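Local coordinates for protein geranyltranstransferase (Agrobacterium tumefaciens, PDB 2H8O) that probably catalyses the condensation of geranyl diphosphate with isopentenyl diphosphate to give farnesyl diphosphate, the reaction of a short-chain polyprenyl synthase, at residues L88-V93 against L225-C230; C116-Y120 against L158-F163; R177-L181 against A232-G238. All blocks are in the same frame, centred on the assembly; numbering follows the deposited sequence.

The three interactions are helix-helix contacts within one mainly helical polyprenyl synthase fold. Interactions 1 and 3 share helix 211-237, their centres about 13 Å apart, and touch through V93 CG1 and I236 CD1 (4.1 Å) and through F228 CE1 and L181 O (3.8 Å). Interaction 2 lies about 14 Å from interaction 1, centre to centre, and meets it where R89 NH1 packs on H118 CE1 (3.4 Å). That pairing is consistent with the isopentenyl diphosphate site of relatives, and C116-Y120 leads toward the first aspartate-rich motif. Interactions 2 and 3 are about 18 Å apart between centres and do not touch.

Interaction 1 (L88-V93 against L225-C230); sequences LRPFLV and LLRFAC
Both segments are helical and run roughly parallel: their N-to-C directions differ by 29° and the axes approach to 8.2 Å. V93 and A229 set the register, with CA atoms 4.8 Å apart. This closeness rests on the small A229, whose CB points toward the other helix and meets L92 CB at 3.7 Å, R89 O at 3.7 Å and V93 CG2 at 3.9 Å. V93 CA makes a CA-H...O contact with A229 O (3.4 Å, 141° at the hydrogen); that carbonyl is buried and has no hydrogen-bonding partner in the model. L92 (mt) points toward the partner helix, placing CD1 3.6 Å from L226 CD2 and CD2 4.1 Å from C230 SG. L226, also mt, bends its end inward, so that its CD2 reaches L88 CD2 (4.0 Å) and R89 CG (3.8 Å). The same methyl lies over one face of the R89 guanidinium (chi1 m, chi2 and chi3 t), while L225 CB lies at its edge, 4.1 Å from R89 NE. R89 is the last arginine of the family signature GGKRLRP and, as in relatives, probably binds the diphosphate of isopentenyl diphosphate. Around the pair, helix 104-125 packs on R89 and A229 through L114, helix 321-331 covers L88 and L92 through I330 and L323, and helix 175-189 flanks F228.

Interaction 2 (C116-Y120 against L158-F163); sequences CLHCY and LLTLAF
C116, L158 and L159 carry most of this antiparallel helix pair, whose axes approach to 7.9 Å with 166° between their N-to-C directions. The CA atoms of C116 and L158 lie 5.4 Å apart, those of L117 and L159 5.0 Å. C116 (chi1 m) points toward the partner helix: its O contacts L158 CB at 3.7 Å, and its SG lies 4.1 Å from L158 CD2 and 4.3 Å from L161 CD2. L158 (mt) also points its CB toward the partner, 3.7 Å from Y120 CB, with CD1 4.4 Å from C119 CB. L159 (tp) packs against both L117 and Y120: its CD1 is 3.6 Å from L117 CD1, its CD2 3.6 Å from Y120 CZ, and its CB 3.8 Å from the Y120 ring centroid, 16° off the normal, a CH-pi contact over the face. Y120 has an off-rotamer chi1 of 115°, which lays a ring face on L159. At the dimer interface F163 stacks on F163 of the second subunit. In this mainly helical polyprenyl synthase core, Y120, five residues before the first aspartate-rich motif, is consistent with the aromatic residue limiting product length in bacterial farnesyl diphosphate synthases.

Interaction 3 (R177-L181 against A232-G238); sequences RKAAL and AGAIIAG
R177 opens the contact in an antiparallel helix pair, whose axes lie 9.3 Å apart at closest approach with 162° between their N-to-C directions. R177 CA is 6.2 Å from I235 CA. An extended side chain (chi1 m, chi2 and chi3 t) takes CD to 3.4 Å from I235 O and lets NH1 donate to I236 O at 2.9 Å, with an N-H...O angle of 131°. The arginine thus engages the last turn of helix 211-237, on which G238, the first residue to leave helical phi/psi (72°/36°), forms a Schellman motif. G238 CA packs over a guanidinium face, 3.5 Å from R177 CZ; an ideal CB there would come within 2.2 Å of R177 NH2, so the fit depends on glycine. One turn on, A180 CB meets I235 CG2 at 3.8 Å. L181 (mt) ends the segment, L181 CA 6.8 Å from A232 CA, with CG 3.8 Å from I235 CG2, CD2 3.9 Å from A232 CB and CD1 4.0 Å from I236 CG1. Beyond this apolar seam, V110 of helix 104-125 touches both L181 and I236, V93 and V97 of helix 88-99 back I236, and R244 of helix 241-267 packs on I235.

Interaction 1 (L88-V93 against L225-C230)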
loop_
_atom_site.group_PDB
_atom_site.type_symbol
_atom_site.label_atom_id
_atom_site.label_comp_id
_atom_site.label_asym_id
_atom_site.label_seq_id
_atom_site.Cartn_x
_atom_site.Cartn_y
_atom_site.Cartn_z
ATOM N N LEU A 88 18.734 5.458 -6.827
ATOM C CA LEU A 88 19.085 6.575 -5.944
ATOM C C LEU A 88 18.374 6.501 -4.599
ATOM O O LEU A 88 18.950 6.844 -3.561
ATOM C CB LEU A 88 18.762 7.907 -6.623
ATOM C CG LEU A 88 19.040 9.140 -5.782
ATOM C CD1 LEU A 88 20.523 9.250 -5.467
ATOM C CD2 LEU A 88 18.521 10.399 -6.472
ATOM N N ARG A 89 17.098 6.117 -4.595
ATOM C CA ARG A 89 16.352 6.129 -3.331
ATOM C C ARG A 89 16.924 5.109 -2.301
ATOM O O ARG A 89 17.225 5.488 -1.163
ATOM C CB ARG A 89 14.849 5.986 -3.585
ATOM C CG ARG A 89 14.330 7.246 -4.271
ATOM C CD ARG A 89 12.969 7.083 -4.912
ATOM N NE ARG A 89 12.632 8.234 -5.757
ATOM C CZ ARG A 89 13.133 8.444 -6.969
ATOM N NH1 ARG A 89 14.001 7.587 -7.522
ATOM N NH2 ARG A 89 12.765 9.515 -7.652
ATOM N N PRO A 90 17.108 3.834 -2.701
ATOM C CA PRO A 90 17.829 2.927 -1.810
ATOM C C PRO A 90 19.231 3.402 -1.415
ATOM O O PRO A 90 19.647 3.197 -0.282
ATOM C CB PRO A 90 17.923 1.622 -2.604
ATOM C CG PRO A 90 17.140 1.779 -3.782
ATOM C CD PRO A 90 16.569 3.140 -3.885
ATOM N N PHE A 91 19.950 4.024 -2.347
ATOM C CA PHE A 91 21.265 4.560 -2.054
ATOM C C PHE A 91 21.182 5.503 -0.859
ATOM O O PHE A 91 21.992 5.433 0.085
ATOM C CB PHE A 91 21.836 5.295 -3.268
ATOM C CG PHE A 91 23.032 6.119 -2.957
ATOM C CD1 PHE A 91 24.313 5.616 -3.117
ATOM C CD2 PHE A 91 22.887 7.417 -2.482
ATOM C CE1 PHE A 91 25.418 6.416 -2.812
ATOM C CE2 PHE A 91 23.996 8.190 -2.179
ATOM C CZ PHE A 91 25.235 7.695 -2.349
ATOM N N LEU A 92 20.191 6.398 -0.898
ATOM C CA LEU A 92 20.053 7.410 0.142
ATOM C C LEU A 92 19.700 6.783 1.497
ATOM O O LEU A 92 20.226 7.197 2.548
ATOM C CB LEU A 92 19.027 8.477 -0.266
ATOM C CG LEU A 92 19.457 9.382 -1.436
ATOM C CD1 LEU A 92 18.254 10.151 -1.993
ATOM C CD2 LEU A 92 20.573 10.335 -1.017
ATOM N N VAL A 93 18.837 5.772 1.493
ATOM C CA VAL A 93 18.519 5.045 2.726
ATOM C C VAL A 93 19.781 4.382 3.322
ATOM O O VAL A 93 20.147 4.586 4.506
ATOM C CB VAL A 93 17.427 4.000 2.512
ATOM C CG1 VAL A 93 17.196 3.227 3.818
ATOM C CG2 VAL A 93 16.122 4.661 2.019
ATOM N N LEU A 225 9.474 11.226 -1.489
ATOM C CA LEU A 225 10.195 9.942 -1.391
ATOM C C LEU A 225 11.680 10.151 -1.102
ATOM O O LEU A 225 12.290 9.332 -0.433
ATOM C CB LEU A 225 10.063 9.068 -2.648
ATOM C CG LEU A 225 8.684 8.489 -2.914
ATOM C CD1 LEU A 225 8.819 7.292 -3.839
ATOM C CD2 LEU A 225 7.965 8.066 -1.634
ATOM N N LEU A 226 12.245 11.239 -1.626
ATOM C CA LEU A 226 13.677 11.562 -1.390
ATOM C C LEU A 226 13.900 12.064 0.045
ATOM O O LEU A 226 14.872 11.692 0.702
ATOM C CB LEU A 226 14.203 12.518 -2.466
ATOM C CG LEU A 226 14.232 11.929 -3.886
ATOM C CD1 LEU A 226 14.342 13.056 -4.933
ATOM C CD2 LEU A 226 15.358 10.881 -4.040
ATOM N N ARG A 227 12.977 12.878 0.542
ATOM C CA ARG A 227 12.920 13.263 1.946
ATOM C C ARG A 227 12.859 12.032 2.858
ATOM O O ARG A 227 13.660 11.876 3.786
ATOM C CB ARG A 227 11.703 14.187 2.166
ATOM C CG ARG A 227 11.485 14.624 3.597
ATOM C CD ARG A 227 10.083 15.237 3.765
ATOM N NE ARG A 227 9.053 14.196 3.826
ATOM C CZ ARG A 227 7.799 14.309 3.400
ATOM N NH1 ARG A 227 7.372 15.411 2.794
ATOM N NH2 ARG A 227 6.975 13.276 3.541
ATOM N N PHE A 228 11.903 11.156 2.570
ATOM C CA PHE A 228 11.740 9.932 3.320
ATOM C C PHE A 228 13.042 9.107 3.291
ATOM O O PHE A 228 13.451 8.559 4.316
ATOM C CB PHE A 228 10.586 9.089 2.768
ATOM C CG PHE A 228 10.567 7.695 3.327
ATOM C CD1 PHE A 228 9.936 7.412 4.531
ATOM C CD2 PHE A 228 11.233 6.673 2.677
ATOM C CE1 PHE A 228 9.976 6.134 5.065
ATOM C CE2 PHE A 228 11.281 5.387 3.209
ATOM C CZ PHE A 228 10.657 5.114 4.398
ATOM N N ALA A 229 13.677 8.984 2.129
ATOM C CA ALA A 229 14.869 8.129 2.016
ATOM C C ALA A 229 15.945 8.525 3.020
ATOM O O ALA A 229 16.586 7.693 3.637
ATOM C CB ALA A 229 15.432 8.201 0.610
ATOM N N CYS A 230 16.126 9.822 3.175
ATOM C CA CYS A 230 17.149 10.362 4.069
ATOM C C CYS A 230 16.713 10.324 5.515
ATOM O O CYS A 230 17.471 9.938 6.384
ATOM C CB CYS A 230 17.474 11.777 3.659
ATOM S SG CYS A 230 18.283 11.846 2.023
#

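Interaction 2 (C116-Y120 against L158-F163)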
loop_
_atom_site.group_PDB
_atom_site.type_symbol
_atom_site.label_atom_id
_atom_site.label_comp_id
_atom_site.label_asym_id
_atom_site.label_seq_id
_atom_site.Cartn_x
_atom_site.Cartn_y
_atom_site.Cartn_z
ATOM N N CYS A 116 10.641 -0.715 -4.188
ATOM C CA CYS A 116 9.412 -1.347 -4.661
ATOM C C CYS A 116 8.335 -0.285 -4.843
ATOM O O CYS A 116 7.618 -0.277 -5.822
ATOM C CB CYS A 116 8.891 -2.395 -3.687
ATOM S SG CYS A 116 9.780 -3.947 -3.770
ATOM N N LEU A 117 8.229 0.628 -3.869
ATOM C CA LEU A 117 7.207 1.677 -3.950
ATOM C C LEU A 117 7.517 2.622 -5.130
ATOM O O LEU A 117 6.629 2.956 -5.923
ATOM C CB LEU A 117 7.092 2.399 -2.602
ATOM C CG LEU A 117 5.792 3.212 -2.425
ATOM C CD1 LEU A 117 5.337 3.284 -0.961
ATOM C CD2 LEU A 117 5.934 4.561 -3.070
ATOM N N HIS A 118 8.759 3.085 -5.219
ATOM C CA HIS A 118 9.135 3.890 -6.375
ATOM C C HIS A 118 8.738 3.202 -7.696
ATOM O O HIS A 118 8.144 3.808 -8.581
ATOM C CB HIS A 118 10.647 4.191 -6.342
ATOM C CG HIS A 118 11.162 4.803 -7.602
ATOM N ND1 HIS A 118 10.734 6.033 -8.069
ATOM C CD2 HIS A 118 12.074 4.349 -8.496
ATOM C CE1 HIS A 118 11.367 6.304 -9.200
ATOM N NE2 HIS A 118 12.180 5.295 -9.483
ATOM N N CYS A 119 9.067 1.928 -7.832
ATOM C CA CYS A 119 8.796 1.217 -9.062
ATOM C C CYS A 119 7.300 1.045 -9.315
ATOM O O CYS A 119 6.864 1.102 -10.462
ATOM C CB CYS A 119 9.511 -0.121 -9.095
ATOM S SG CYS A 119 11.322 0.050 -9.190
ATOM N N TYR A 120 6.501 0.864 -8.264
ATOM C CA TYR A 120 5.054 0.760 -8.454
ATOM C C TYR A 120 4.557 2.047 -9.084
ATOM O O TYR A 120 3.679 2.033 -9.958
ATOM C CB TYR A 120 4.305 0.474 -7.129
ATOM C CG TYR A 120 3.364 1.594 -6.651
ATOM C CD1 TYR A 120 2.140 1.819 -7.263
ATOM C CD2 TYR A 120 3.699 2.374 -5.550
ATOM C CE1 TYR A 120 1.289 2.825 -6.842
ATOM C CE2 TYR A 120 2.865 3.380 -5.117
ATOM C CZ TYR A 120 1.652 3.598 -5.750
ATOM O OH TYR A 120 0.769 4.600 -5.342
ATOM N N LEU A 158 3.283 -4.278 -5.725
ATOM C CA LEU A 158 4.570 -3.678 -5.315
ATOM C C LEU A 158 4.380 -2.657 -4.193
ATOM O O LEU A 158 5.189 -2.593 -3.273
ATOM C CB LEU A 158 5.260 -3.031 -6.511
ATOM C CG LEU A 158 5.947 -3.993 -7.476
ATOM C CD1 LEU A 158 6.316 -3.188 -8.772
ATOM C CD2 LEU A 158 7.181 -4.643 -6.876
ATOM N N LEU A 159 3.305 -1.855 -4.274
ATOM C CA LEU A 159 2.982 -0.920 -3.180
ATOM C C LEU A 159 2.719 -1.696 -1.868
ATOM O O LEU A 159 3.226 -1.342 -0.809
ATOM C CB LEU A 159 1.791 -0.056 -3.572
ATOM C CG LEU A 159 1.173 0.810 -2.495
ATOM C CD1 LEU A 159 2.220 1.673 -1.793
ATOM C CD2 LEU A 159 0.085 1.701 -3.097
ATOM N N THR A 160 1.928 -2.764 -1.965
ATOM C CA THR A 160 1.590 -3.601 -0.821
ATOM C C THR A 160 2.870 -4.231 -0.237
ATOM O O THR A 160 3.080 -4.257 0.967
ATOM C CB THR A 160 0.575 -4.686 -1.203
ATOM O OG1 THR A 160 -0.569 -4.071 -1.830
ATOM C CG2 THR A 160 0.111 -5.458 0.038
ATOM N N LEU A 161 3.701 -4.770 -1.123
ATOM C CA LEU A 161 4.946 -5.448 -0.708
ATOM C C LEU A 161 5.909 -4.516 0.030
ATOM O O LEU A 161 6.637 -4.953 0.950
ATOM C CB LEU A 161 5.648 -6.067 -1.934
ATOM C CG LEU A 161 6.690 -7.137 -1.580
ATOM C CD1 LEU A 161 5.991 -8.376 -1.040
ATOM C CD2 LEU A 161 7.506 -7.445 -2.803
ATOM N N ALA A 162 5.948 -3.238 -0.356
ATOM C CA ALA A 162 6.801 -2.258 0.329
ATOM C C ALA A 162 6.548 -2.289 1.836
ATOM O O ALA A 162 7.474 -2.279 2.648
ATOM C CB ALA A 162 6.588 -0.864 -0.240
ATOM N N PHE A 163 5.275 -2.332 2.222
ATOM C CA PHE A 163 4.913 -2.347 3.637
ATOM C C PHE A 163 5.239 -3.665 4.330
ATOM O O PHE A 163 5.746 -3.664 5.452
ATOM C CB PHE A 163 3.470 -1.895 3.821
ATOM C CG PHE A 163 3.290 -0.452 3.488
ATOM C CD1 PHE A 163 3.736 0.503 4.369
ATOM C CD2 PHE A 163 2.780 -0.044 2.258
ATOM C CE1 PHE A 163 3.594 1.859 4.076
ATOM C CE2 PHE A 163 2.654 1.289 1.963
ATOM C CZ PHE A 163 3.064 2.236 2.858
#

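Interaction 3 (R177-L181 against A232-G238)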
loop_
_atom_site.group_PDB
_atom_site.type_symbol
_atom_site.label_atom_id
_atom_site.label_comp_id
_atom_site.label_asym_id
_atom_site.label_seq_id
_atom_site.Cartn_x
_atom_site.Cartn_y
_atom_site.Cartn_z
ATOM N N ARG A 177 10.428 1.338 15.596
ATOM C CA ARG A 177 11.059 1.944 14.425
ATOM C C ARG A 177 10.352 1.537 13.112
ATOM O O ARG A 177 10.177 2.360 12.204
ATOM C CB ARG A 177 12.551 1.606 14.408
ATOM C CG ARG A 177 13.303 2.230 15.556
ATOM C CD ARG A 177 14.766 1.825 15.579
ATOM N NE ARG A 177 15.377 2.168 16.857
ATOM C CZ ARG A 177 16.676 2.049 17.128
ATOM N NH1 ARG A 177 17.531 1.646 16.198
ATOM N NH2 ARG A 177 17.129 2.374 18.338
ATOM N N LYS A 178 9.936 0.275 13.027
ATOM C CA LYS A 178 9.106 -0.211 11.911
ATOM C C LYS A 178 7.805 0.588 11.796
ATOM O O LYS A 178 7.462 1.062 10.726
ATOM C CB LYS A 178 8.811 -1.698 12.084
ATOM C CG LYS A 178 10.034 -2.573 11.776
ATOM C CD LYS A 178 9.855 -4.028 12.200
ATOM C CE LYS A 178 10.859 -4.940 11.471
ATOM N NZ LYS A 178 11.090 -6.227 12.150
ATOM N N ALA A 179 7.102 0.763 12.909
ATOM C CA ALA A 179 5.848 1.559 12.892
ATOM C C ALA A 179 6.103 2.979 12.415
ATOM O O ALA A 179 5.373 3.502 11.583
ATOM C CB ALA A 179 5.162 1.555 14.261
ATOM N N ALA A 180 7.166 3.605 12.931
ATOM C CA ALA A 180 7.520 4.965 12.520
ATOM C C ALA A 180 7.788 5.051 11.025
ATOM O O ALA A 180 7.399 6.005 10.359
ATOM C CB ALA A 180 8.746 5.437 13.293
ATOM N N LEU A 181 8.467 4.044 10.487
ATOM C CA LEU A 181 8.764 3.996 9.061
ATOM C C LEU A 181 7.497 3.786 8.236
ATOM O O LEU A 181 7.375 4.351 7.154
ATOM C CB LEU A 181 9.731 2.854 8.769
ATOM C CG LEU A 181 11.189 3.066 9.168
ATOM C CD1 LEU A 181 11.963 1.780 9.005
ATOM C CD2 LEU A 181 11.825 4.153 8.351
ATOM N N ALA A 232 14.625 8.309 6.811
ATOM C CA ALA A 232 14.573 6.903 7.209
ATOM C C ALA A 232 15.842 6.424 7.900
ATOM O O ALA A 232 15.778 5.579 8.792
ATOM C CB ALA A 232 14.278 6.020 6.004
ATOM N N GLY A 233 16.995 6.932 7.475
ATOM C CA GLY A 233 18.247 6.528 8.099
ATOM C C GLY A 233 18.279 6.868 9.577
ATOM O O GLY A 233 18.726 6.063 10.411
ATOM N N ALA A 234 17.811 8.074 9.906
ATOM C CA ALA A 234 17.688 8.520 11.291
ATOM C C ALA A 234 16.678 7.675 12.071
ATOM O O ALA A 234 16.936 7.293 13.213
ATOM C CB ALA A 234 17.306 9.993 11.343
ATOM N N ILE A 235 15.541 7.349 11.458
ATOM C CA ILE A 235 14.559 6.492 12.125
ATOM C C ILE A 235 15.146 5.095 12.408
ATOM O O ILE A 235 15.030 4.549 13.516
ATOM C CB ILE A 235 13.269 6.361 11.290
ATOM C CG1 ILE A 235 12.602 7.723 11.165
ATOM C CG2 ILE A 235 12.328 5.355 11.935
ATOM C CD1 ILE A 235 11.403 7.691 10.267
ATOM N N ILE A 236 15.803 4.527 11.409
ATOM C CA ILE A 236 16.422 3.209 11.525
ATOM C C ILE A 236 17.541 3.225 12.585
ATOM O O ILE A 236 17.695 2.276 13.330
ATOM C CB ILE A 236 16.997 2.785 10.167
ATOM C CG1 ILE A 236 15.854 2.479 9.170
ATOM C CG2 ILE A 236 17.960 1.583 10.326
ATOM C CD1 ILE A 236 16.298 2.430 7.686
ATOM N N ALA A 237 18.321 4.296 12.612
ATOM C CA ALA A 237 19.475 4.394 13.527
ATOM C C ALA A 237 19.042 4.695 14.964
ATOM O O ALA A 237 19.862 4.598 15.893
ATOM C CB ALA A 237 20.452 5.441 13.038
ATOM N N GLY A 238 17.779 5.058 15.160
ATOM C CA GLY A 238 17.261 5.421 16.479
ATOM C C GLY A 238 17.784 6.771 16.939
ATOM O O GLY A 238 18.036 6.979 18.130
#